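Local coordinates for protein alpha-fucosidase GH29 (Fusarium graminearum, PDB 4PSR) that probably hydrolyses alpha-linked L-fucose from the carbohydrate chains of glycoproteins, as a TIM-barrel alpha-L-fucosidase of family GH29, at residues S13-N18 against R279-V284; V459-W464 against T474-P479; E538-R543 against V572-V577. One frame throughout, in Å; residues are numbered along the deposited sequence. Where two conformers were deposited one is given.

Interaction 1 of 3, residues S13-N18 against R279-V284. With NA (sodium ion), chain J; NAG (2-acetamido-2-deoxy-beta-D-glucopyranose), chain C.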
loop_
_atom_site.group_PDB
_atom_site.type_symbol
_atom_site.label_atom_id
_atom_site.label_comp_id
_atom_site.label_asym_id
_atom_site.label_seq_id
_atom_site.Cartn_x
_atom_site.Cartn_y
_atom_site.Cartn_z
ATOM N N SER A 13 1.448 -10.361 -23.536
ATOM C CA SER A 13 1.948 -11.550 -22.838
ATOM C C SER A 13 1.962 -11.350 -21.304
ATOM O O SER A 13 1.454 -12.179 -20.556
ATOM C CB SER A 13 3.372 -11.871 -23.300
ATOM O OG SER A 13 3.867 -13.025 -22.637
ATOM N N THR A 14 2.532 -10.224 -20.882
ATOM C CA THR A 14 2.673 -9.947 -19.449
ATOM C C THR A 14 1.322 -9.665 -18.786
ATOM O O THR A 14 1.187 -9.897 -17.589
ATOM C CB THR A 14 3.689 -8.830 -19.173
ATOM O OG1 THR A 14 3.318 -7.628 -19.845
ATOM C CG2 THR A 14 5.112 -9.227 -19.603
ATOM N N ASP A 15 0.312 -9.227 -19.551
ATOM C CA ASP A 15 -1.033 -8.981 -19.017
ATOM C C ASP A 15 -1.584 -10.240 -18.365
ATOM O O ASP A 15 -2.416 -10.170 -17.440
ATOM C CB ASP A 15 -2.032 -8.573 -20.129
ATOM C CG ASP A 15 -1.930 -7.104 -20.559
ATOM O OD1 ASP A 15 -1.315 -6.239 -19.889
ATOM O OD2 ASP A 15 -2.511 -6.787 -21.625
ATOM N N LYS A 16 -1.173 -11.408 -18.842
ATOM C CA LYS A 16 -1.731 -12.648 -18.326
ATOM C C LYS A 16 -1.270 -13.005 -16.897
ATOM O O LYS A 16 -1.830 -13.887 -16.254
ATOM C CB LYS A 16 -1.448 -13.803 -19.287
ATOM C CG LYS A 16 -2.086 -13.571 -20.664
ATOM C CD LYS A 16 -2.049 -14.816 -21.549
ATOM C CE LYS A 16 -3.092 -15.850 -21.129
ATOM N NZ LYS A 16 -4.494 -15.347 -21.248
ATOM N N HIS A 17 -0.226 -12.336 -16.417
ATOM C CA HIS A 17 0.210 -12.531 -15.042
ATOM C C HIS A 17 -0.878 -12.079 -14.079
ATOM O O HIS A 17 -1.487 -11.035 -14.280
ATOM C CB HIS A 17 1.488 -11.748 -14.794
ATOM C CG HIS A 17 1.991 -11.859 -13.385
ATOM N ND1 HIS A 17 1.870 -10.836 -12.460
ATOM C CD2 HIS A 17 2.612 -12.879 -12.759
ATOM C CE1 HIS A 17 2.389 -11.246 -11.312
ATOM N NE2 HIS A 17 2.840 -12.478 -11.465
ATOM N N ASN A 18 -1.108 -12.873 -13.041
ATOM C CA ASN A 18 -2.136 -12.566 -12.036
ATOM C C ASN A 18 -1.579 -11.495 -11.099
ATOM O O ASN A 18 -0.638 -11.753 -10.342
ATOM C CB ASN A 18 -2.541 -13.833 -11.271
ATOM C CG ASN A 18 -3.725 -13.616 -10.365
ATOM O OD1 ASN A 18 -4.628 -12.845 -10.667
ATOM N ND2 ASN A 18 -3.742 -14.346 -9.258
ATOM N N ARG A 279 0.982 -1.754 -16.356
ATOM C CA ARG A 279 -0.465 -1.880 -16.536
ATOM C C ARG A 279 -1.082 -2.522 -15.283
ATOM O O ARG A 279 -0.432 -3.307 -14.581
ATOM C CB ARG A 279 -0.777 -2.731 -17.782
ATOM C CG ARG A 279 -0.097 -2.264 -19.077
ATOM C CD ARG A 279 -0.862 -1.146 -19.755
ATOM N NE ARG A 279 -0.180 -0.638 -20.948
ATOM C CZ ARG A 279 -0.378 -1.079 -22.187
ATOM N NH1 ARG A 279 0.285 -0.529 -23.190
ATOM N NH2 ARG A 279 -1.227 -2.065 -22.439
ATOM N N ASN A 280 -2.343 -2.199 -15.008
ATOM C CA ASN A 280 -3.066 -2.745 -13.865
ATOM C C ASN A 280 -3.648 -4.115 -14.171
ATOM O O ASN A 280 -4.309 -4.705 -13.309
ATOM C CB ASN A 280 -4.124 -1.739 -13.399
ATOM C CG ASN A 280 -5.138 -1.417 -14.459
ATOM O OD1 ASN A 280 -5.539 -2.260 -15.214
ATOM N ND2 ASN A 280 -5.561 -0.169 -14.494
ATOM N N THR A 281 -3.383 -4.650 -15.365
ATOM C CA THR A 281 -3.640 -6.051 -15.666
ATOM C C THR A 281 -2.680 -7.008 -14.954
ATOM O O THR A 281 -3.078 -8.119 -14.585
ATOM C CB THR A 281 -3.455 -6.277 -17.159
ATOM O OG1 THR A 281 -2.205 -5.702 -17.506
ATOM C CG2 THR A 281 -4.553 -5.592 -17.934
ATOM N N SER A 282 -1.433 -6.565 -14.731
ATOM C CA SER A 282 -0.410 -7.481 -14.248
ATOM C C SER A 282 0.391 -6.949 -13.065
ATOM O O SER A 282 1.109 -7.720 -12.420
ATOM C CB SER A 282 0.527 -7.886 -15.401
ATOM O OG SER A 282 1.176 -6.783 -15.911
ATOM N N ALA A 283 0.286 -5.656 -12.798
ATOM C CA ALA A 283 0.977 -4.997 -11.682
ATOM C C ALA A 283 -0.061 -4.351 -10.785
ATOM O O ALA A 283 -1.157 -4.005 -11.240
ATOM C CB ALA A 283 1.960 -3.956 -12.200
ATOM N N VAL A 284 0.259 -4.206 -9.506
ATOM C CA VAL A 284 -0.647 -3.653 -8.513
ATOM C C VAL A 284 -0.419 -2.160 -8.356
ATOM O O VAL A 284 0.714 -1.717 -8.144
ATOM C CB VAL A 284 -0.464 -4.389 -7.152
ATOM C CG1 VAL A 284 -1.359 -3.775 -6.085
ATOM C CG2 VAL A 284 -0.772 -5.856 -7.329
HETATM NA NA NA J . -3.519 -10.258 -15.287
HETATM C C1 NAG C . -6.572 0.332 -15.468
HETATM C C2 NAG C . -7.500 1.380 -14.912
HETATM C C3 NAG C . -8.502 1.783 -15.988
HETATM C C4 NAG C . -7.777 2.206 -17.264
HETATM C C5 NAG C . -6.761 1.142 -17.675
HETATM C C6 NAG C . -5.903 1.550 -18.852
HETATM C C7 NAG C . -8.175 1.594 -12.561
HETATM C C8 NAG C . -8.888 0.951 -11.421
HETATM N N2 NAG C . -8.173 0.910 -13.710
HETATM O O3 NAG C . -9.292 2.855 -15.491
HETATM O O4 NAG C . -8.694 2.327 -18.351
HETATM O O5 NAG C . -5.871 0.867 -16.582
HETATM O O6 NAG C . -5.070 2.647 -18.509
HETATM O O7 NAG C . -7.617 2.680 -12.445
HETATM O O HOH W 1 -4.241 -12.532 -15.395
HETATM O O HOH W 2 -4.541 -9.955 -13.036
HETATM O O HOH W 3 -5.520 -9.538 -16.503
#
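A sodium site on the TIM-barrel domain ties Asp15 and His17 to Thr281: the Thr14-His17 turn meets the loop leading into barrel strand 284-287. The carbonyl oxygens of Asp15, His17 and Thr281 bind the ion, Thr281 O at 2.3 Å, and three waters complete six ligands. The metal thus holds His17 O and Thr281 O, two acceptors, side by side. No side chain coordinates it. Instead the Asp15 carboxylate turns to the loop: CG lies beside its own backbone N (chi1 -79°), and OD1 accepts a short hydrogen bond from Thr281 OG1 (2.6 Å), the hydroxyl approaching from above the carboxylate plane. Thr14 O, which closes the type I turn from Thr14 to His17 by accepting from His17 N, also touches Ser282 CB at 3.0 Å. Phe257 of helix 246-263 stacks on the His17 ring and packs against Ser282. Next to the metal ligand Thr281, Asn280 ND2 carries the N-linked GlcNAc. The His17 ring points its ND1-H in the ring plane to a lone pair of Ser282 O, 3.2 Å from ND1.

Interaction 2 of 3, residues V459-W464 against T474-P479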
loop_
_atom_site.group_PDB
_atom_site.type_symbol
_atom_site.label_atom_id
_atom_site.label_comp_id
_atom_site.label_asym_id
_atom_site.label_seq_id
_atom_site.Cartn_x
_atom_site.Cartn_y
_atom_site.Cartn_z
ATOM N N VAL A 459 -17.929 -12.730 22.929
ATOM C CA VAL A 459 -18.910 -12.371 23.943
ATOM C C VAL A 459 -20.190 -12.050 23.190
ATOM O O VAL A 459 -20.221 -11.139 22.385
ATOM C CB VAL A 459 -18.424 -11.191 24.794
ATOM C CG1 VAL A 459 -19.457 -10.827 25.857
ATOM C CG2 VAL A 459 -17.086 -11.523 25.456
ATOM N N LYS A 460 -21.240 -12.843 23.403
ATOM C CA LYS A 460 -22.500 -12.642 22.715
ATOM C C LYS A 460 -23.106 -11.268 22.994
ATOM O O LYS A 460 -23.039 -10.752 24.103
ATOM C CB LYS A 460 -23.514 -13.750 23.076
ATOM C CG LYS A 460 -24.903 -13.527 22.478
ATOM C CD LYS A 460 -25.817 -14.723 22.662
ATOM C CE LYS A 460 -27.267 -14.369 22.319
ATOM N NZ LYS A 460 -28.198 -15.538 22.371
ATOM N N VAL A 461 -23.639 -10.679 21.927
ATOM C CA VAL A 461 -24.469 -9.488 21.953
ATOM C C VAL A 461 -25.926 -9.958 21.920
ATOM O O VAL A 461 -26.351 -10.639 20.981
ATOM C CB VAL A 461 -24.213 -8.613 20.700
ATOM C CG1 VAL A 461 -25.159 -7.445 20.659
ATOM C CG2 VAL A 461 -22.766 -8.121 20.654
ATOM N N SER A 462 -26.696 -9.596 22.939
ATOM C CA SER A 462 -28.062 -10.098 23.061
ATOM C C SER A 462 -29.112 -9.178 22.454
ATOM O O SER A 462 -30.074 -9.656 21.853
ATOM C CB SER A 462 -28.403 -10.336 24.534
ATOM O OG SER A 462 -27.564 -11.331 25.100
ATOM N N GLU A 463 -28.937 -7.867 22.619
ATOM C CA GLU A 463 -29.965 -6.916 22.224
ATOM C C GLU A 463 -29.586 -6.175 20.947
ATOM O O GLU A 463 -28.518 -5.568 20.872
ATOM C CB GLU A 463 -30.208 -5.886 23.328
ATOM C CG GLU A 463 -30.202 -6.431 24.746
ATOM C CD GLU A 463 -30.313 -5.322 25.783
ATOM O OE1 GLU A 463 -30.857 -4.247 25.447
ATOM O OE2 GLU A 463 -29.847 -5.520 26.926
ATOM N N TRP A 464 -30.459 -6.262 19.948
ATOM C CA TRP A 464 -30.369 -5.449 18.733
ATOM C C TRP A 464 -31.744 -5.297 18.071
ATOM O O TRP A 464 -32.569 -6.211 18.124
ATOM C CB TRP A 464 -29.337 -6.014 17.738
ATOM C CG TRP A 464 -29.559 -7.439 17.278
ATOM C CD1 TRP A 464 -28.956 -8.562 17.771
ATOM C CD2 TRP A 464 -30.418 -7.884 16.214
ATOM N NE1 TRP A 464 -29.395 -9.675 17.092
ATOM C CE2 TRP A 464 -30.287 -9.284 16.128
ATOM C CE3 TRP A 464 -31.285 -7.233 15.325
ATOM C CZ2 TRP A 464 -30.994 -10.046 15.199
ATOM C CZ3 TRP A 464 -31.981 -7.992 14.401
ATOM C CH2 TRP A 464 -31.829 -9.385 14.346
ATOM N N THR A 474 -26.786 -3.117 20.842
ATOM C CA THR A 474 -26.400 -2.793 22.217
ATOM C C THR A 474 -25.233 -3.655 22.660
ATOM O O THR A 474 -25.307 -4.880 22.660
ATOM C CB THR A 474 -27.579 -3.018 23.164
ATOM O OG1 THR A 474 -28.628 -2.117 22.800
ATOM C CG2 THR A 474 -27.178 -2.757 24.607
ATOM N N LEU A 475 -24.136 -3.016 23.043
ATOM C CA LEU A 475 -22.920 -3.756 23.345
ATOM C C LEU A 475 -22.973 -4.423 24.717
ATOM O O LEU A 475 -23.601 -3.890 25.633
ATOM C CB LEU A 475 -21.712 -2.820 23.279
ATOM C CG LEU A 475 -21.412 -2.239 21.889
ATOM C CD1 LEU A 475 -20.330 -1.181 22.011
ATOM C CD2 LEU A 475 -20.975 -3.340 20.936
ATOM N N PRO A 476 -22.283 -5.570 24.860
ATOM C CA PRO A 476 -22.066 -6.174 26.181
ATOM C C PRO A 476 -21.004 -5.391 26.932
ATOM O O PRO A 476 -20.577 -4.307 26.493
ATOM C CB PRO A 476 -21.585 -7.594 25.845
ATOM C CG PRO A 476 -20.862 -7.434 24.515
ATOM C CD PRO A 476 -21.662 -6.368 23.784
ATOM N N SER A 477 -20.581 -5.927 28.067
ATOM C CA SER A 477 -19.556 -5.293 28.878
ATOM C C SER A 477 -18.255 -5.128 28.088
ATOM O O SER A 477 -17.797 -6.045 27.396
ATOM C CB SER A 477 -19.325 -6.109 30.157
ATOM O OG SER A 477 -18.168 -5.671 30.851
ATOM N N GLN A 478 -17.673 -3.948 28.210
ATOM C CA GLN A 478 -16.468 -3.613 27.456
ATOM C C GLN A 478 -15.366 -4.621 27.793
ATOM O O GLN A 478 -15.126 -4.910 28.975
ATOM C CB GLN A 478 -16.015 -2.178 27.771
ATOM C CG GLN A 478 -14.792 -1.702 26.978
ATOM C CD GLN A 478 -14.399 -0.279 27.267
ATOM O OE1 GLN A 478 -15.020 0.398 28.086
ATOM N NE2 GLN A 478 -13.353 0.185 26.606
ATOM N N PRO A 479 -14.714 -5.192 26.770
ATOM C CA PRO A 479 -13.569 -6.068 26.986
ATOM C C PRO A 479 -12.337 -5.246 27.320
ATOM O O PRO A 479 -12.429 -4.028 27.487
ATOM C CB PRO A 479 -13.426 -6.775 25.637
ATOM C CG PRO A 479 -13.833 -5.739 24.665
ATOM C CD PRO A 479 -14.958 -4.970 25.330
HETATM O O HOH W 4 -26.417 -6.948 23.968
#
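Val459 and Val461 pack on the ring of Pro476 where edge strand 458-460 of the beta domain that follows the barrel passes the loop after strand 471-474. The apolar part is a row of methyl-to-ring contacts. Val459 CG1, set anti to its backbone N (chi1 -180°), meets the ring at two carbons, with Pro476 CB 3.9 Å away and CG equally close. Farther along the ring Val461 CG2 touches Pro476 CD at 3.8 Å. The two valines therefore take different parts of one proline, Val459 the CB and CG carbons and Val461 the CD carbon beside the ring nitrogen. The other methyl of Val461, CG1, lies 3.3 Å from Thr474 O. Between the two valines, Lys460 adds its carbonyl oxygen, 3.9 Å from Pro476 CB, while its CB points away from the loop.

Polar links gather at the other end. Thr474 N donates to Glu463 O over 3.0 Å, a fairly straight bond (161° at the hydrogen) in which the donor is tilted 24° from the carbonyl plane. A water spans the neighbouring gap, accepting from Glu463 N and donating to Thr474 O, with 2.7 Å between the water oxygen and Thr474 O, so both backbone polar groups of Thr474 are tied to Glu463, one directly and one through water. Beside this pair the side chains meet mainly at their roots, Glu463 CB lying 3.9 Å from Thr474 CB.

The contact sits at the domain surface, at the margin of a six-stranded antiparallel sheet. Val459 and Val461 are bonded through their backbones to Leu450 and Val448 of strand 445-451. The side chain of Val461 reaches inward to Val448, to Ile473 of strand 471-474 and to Leu487 of strand 485-491, and Leu475 also packs on Leu487.

Interaction 3 of 3, residues E538-R543 against V572-V577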
loop_
_atom_site.group_PDB
_atom_site.type_symbol
_atom_site.label_atom_id
_atom_site.label_comp_id
_atom_site.label_asym_id
_atom_site.label_seq_id
_atom_site.Cartn_x
_atom_site.Cartn_y
_atom_site.Cartn_z
ATOM N N GLU A 538 -23.931 -11.336 -16.214
ATOM C CA GLU A 538 -24.863 -12.100 -15.376
ATOM C C GLU A 538 -25.875 -11.233 -14.628
ATOM O O GLU A 538 -26.722 -11.749 -13.896
ATOM C CB GLU A 538 -24.103 -12.963 -14.366
ATOM C CG GLU A 538 -23.293 -14.069 -15.032
ATOM C CD GLU A 538 -22.598 -14.984 -14.047
ATOM O OE1 GLU A 538 -23.067 -15.103 -12.898
ATOM O OE2 GLU A 538 -21.581 -15.594 -14.436
ATOM N N ILE A 539 -25.796 -9.918 -14.804
ATOM C CA ILE A 539 -26.760 -9.022 -14.188
ATOM C C ILE A 539 -28.122 -9.168 -14.871
ATOM O O ILE A 539 -28.211 -9.060 -16.095
ATOM C CB ILE A 539 -26.288 -7.550 -14.267
ATOM C CG1 ILE A 539 -24.967 -7.386 -13.488
ATOM C CG2 ILE A 539 -27.368 -6.630 -13.720
ATOM C CD1 ILE A 539 -24.326 -6.033 -13.728
ATOM N N ARG A 540 -29.163 -9.381 -14.071
ATOM C CA ARG A 540 -30.523 -9.525 -14.598
ATOM C C ARG A 540 -31.520 -8.537 -14.000
ATOM O O ARG A 540 -32.668 -8.454 -14.441
ATOM C CB ARG A 540 -31.028 -10.963 -14.398
ATOM C CG ARG A 540 -30.310 -12.026 -15.256
ATOM C CD ARG A 540 -30.596 -11.882 -16.742
ATOM N NE ARG A 540 -31.798 -11.089 -16.977
ATOM C CZ ARG A 540 -33.037 -11.569 -16.978
ATOM N NH1 ARG A 540 -34.054 -10.742 -17.185
ATOM N NH2 ARG A 540 -33.266 -12.863 -16.770
ATOM N N SER A 541 -31.107 -7.779 -12.990
ATOM C CA SER A 541 -31.938 -6.711 -12.464
ATOM C C SER A 541 -31.063 -5.701 -11.706
ATOM O O SER A 541 -29.927 -6.000 -11.322
ATOM C CB SER A 541 -33.094 -7.235 -11.585
ATOM O OG SER A 541 -32.645 -7.929 -10.428
ATOM N N ILE A 542 -31.620 -4.512 -11.526
ATOM C CA ILE A 542 -30.959 -3.451 -10.784
ATOM C C ILE A 542 -32.000 -2.666 -10.012
ATOM O O ILE A 542 -33.092 -2.374 -10.540
ATOM C CB ILE A 542 -30.189 -2.525 -11.731
ATOM C CG1 ILE A 542 -29.484 -1.400 -10.952
ATOM C CG2 ILE A 542 -31.104 -1.933 -12.790
ATOM C CD1 ILE A 542 -28.460 -0.659 -11.788
ATOM N N ARG A 543 -31.683 -2.338 -8.766
ATOM C CA ARG A 543 -32.476 -1.420 -7.970
ATOM C C ARG A 543 -31.717 -0.099 -7.825
ATOM O O ARG A 543 -30.602 -0.068 -7.275
ATOM C CB ARG A 543 -32.779 -1.982 -6.594
ATOM C CG ARG A 543 -33.844 -1.189 -5.863
ATOM C CD ARG A 543 -34.531 -2.046 -4.812
ATOM N NE ARG A 543 -33.568 -2.814 -4.028
ATOM C CZ ARG A 543 -33.818 -3.987 -3.462
ATOM N NH1 ARG A 543 -32.867 -4.583 -2.757
ATOM N NH2 ARG A 543 -35.010 -4.564 -3.594
ATOM N N VAL A 572 -33.029 -6.453 -16.426
ATOM C CA VAL A 572 -31.898 -6.238 -17.321
ATOM C C VAL A 572 -31.716 -7.506 -18.136
ATOM O O VAL A 572 -31.712 -8.603 -17.582
ATOM C CB VAL A 572 -30.595 -5.960 -16.491
ATOM C CG1 VAL A 572 -29.403 -5.818 -17.398
ATOM C CG2 VAL A 572 -30.763 -4.727 -15.624
ATOM N N GLU A 573 -31.567 -7.372 -19.451
ATOM C CA GLU A 573 -31.341 -8.535 -20.304
ATOM C C GLU A 573 -29.972 -9.161 -20.072
ATOM O O GLU A 573 -28.971 -8.449 -20.008
ATOM C CB GLU A 573 -31.472 -8.129 -21.774
ATOM C CG GLU A 573 -30.904 -9.144 -22.765
ATOM C CD GLU A 573 -31.137 -8.743 -24.212
ATOM O OE1 GLU A 573 -32.108 -8.002 -24.478
ATOM O OE2 GLU A 573 -30.344 -9.162 -25.082
ATOM N N ASP A 574 -29.937 -10.493 -19.963
ATOM C CA ASP A 574 -28.685 -11.237 -19.836
ATOM C C ASP A 574 -27.701 -10.839 -20.929
ATOM O O ASP A 574 -28.079 -10.721 -22.094
ATOM C CB ASP A 574 -28.961 -12.741 -19.921
ATOM C CG ASP A 574 -27.714 -13.581 -19.693
ATOM O OD1 ASP A 574 -27.417 -13.903 -18.521
ATOM O OD2 ASP A 574 -27.036 -13.927 -20.683
ATOM N N GLY A 575 -26.443 -10.624 -20.550
ATOM C CA GLY A 575 -25.406 -10.283 -21.508
ATOM C C GLY A 575 -25.440 -8.871 -22.083
ATOM O O GLY A 575 -24.681 -8.569 -23.003
ATOM N N SER A 576 -26.299 -8.003 -21.554
ATOM C CA SER A 576 -26.464 -6.654 -22.110
ATOM C C SER A 576 -25.608 -5.574 -21.434
ATOM O O SER A 576 -25.451 -4.488 -21.987
ATOM C CB SER A 576 -27.919 -6.219 -22.024
ATOM O OG SER A 576 -28.336 -6.071 -20.679
ATOM N N VAL A 577 -25.096 -5.847 -20.238
ATOM C CA VAL A 577 -24.330 -4.832 -19.500
ATOM C C VAL A 577 -22.863 -5.190 -19.428
ATOM O O VAL A 577 -22.523 -6.322 -19.130
ATOM C CB VAL A 577 -24.811 -4.693 -18.053
ATOM C CG1 VAL A 577 -24.024 -3.576 -17.347
ATOM C CG2 VAL A 577 -26.281 -4.395 -18.011
HETATM O O HOH W 5 -26.091 -8.168 -18.335
#
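A classic beta bulge at Arg540 and Ser541, both facing Phe507 of strand 504-507, marks the start of strand 541-544, and here Arg540 grips Val572, just past the end of edge strand 568-571. Val572 N donates to Arg540 O (2.8 Å), coming in from well above the carbonyl plane. The return link is made by a side chain: Arg540 NE donates to Val572 O over 2.6 Å, almost straight at 170°, with the oxygen in the guanidinium plane and the donor nearly along the C=O axis. NH1 adds a weak bond to the same oxygen, and Arg540 CA-H approaches it as well, so Val572 O receives several contacts from one residue. The Arg540 chain reaches it by bending: chi2 of -68° turns CD back, and chi3 of -19°, nearly eclipsed, places NE. On the way CD packs on Asp574 CB at 3.7 Å. Glu571 is a long, weak ion-pair partner of NH1.

Beneath this polar grip Val572 spreads its two methyls. CG2 meets Ile542 CG2 at 4.0 Å and lies by Ser541 CA, while CG1 lies near Ile539 O and more loosely against Ile539 CG2. Ile539 CD1 in turn approaches Val577 CG1. Ile539 and Ile542 both pack on Val506 of strand 504-507, and Val577 and Ile542 touch strand 548-553, placing these side chains between the two four-stranded antiparallel sheets.

The chain after Val572 reverses in a type II turn from Glu573 to Ser576, with Gly575 at positive phi; a water accepts from Val577 N and may donate to Ile539 O. Glu573 O holds the turn with two bonds, from Ser576 N and from Ser576 OG, the hydroxyl lying 2.6 Å away on a lone pair.

Along the chain the three contacts follow in series, and none touches another. Interaction 1, the sodium site, belongs to the catalytic TIM barrel; interactions 2 and 3 lie in separate beta-sheet regions after the barrel, each about 34 Å from the centre of the chain. Between centres the distances are about 28 Å (1 and 3), about 45 Å (1 and 2) and about 41 Å (2 and 3). The glycan on Asn280 relates interaction 1 to the last beta region: its neighbours include Thr551 and Phe553 of strand 548-553, against which interaction 3 packs. None of the residues around the bound fucose, among them Asp226 and His34, belongs to these contacts.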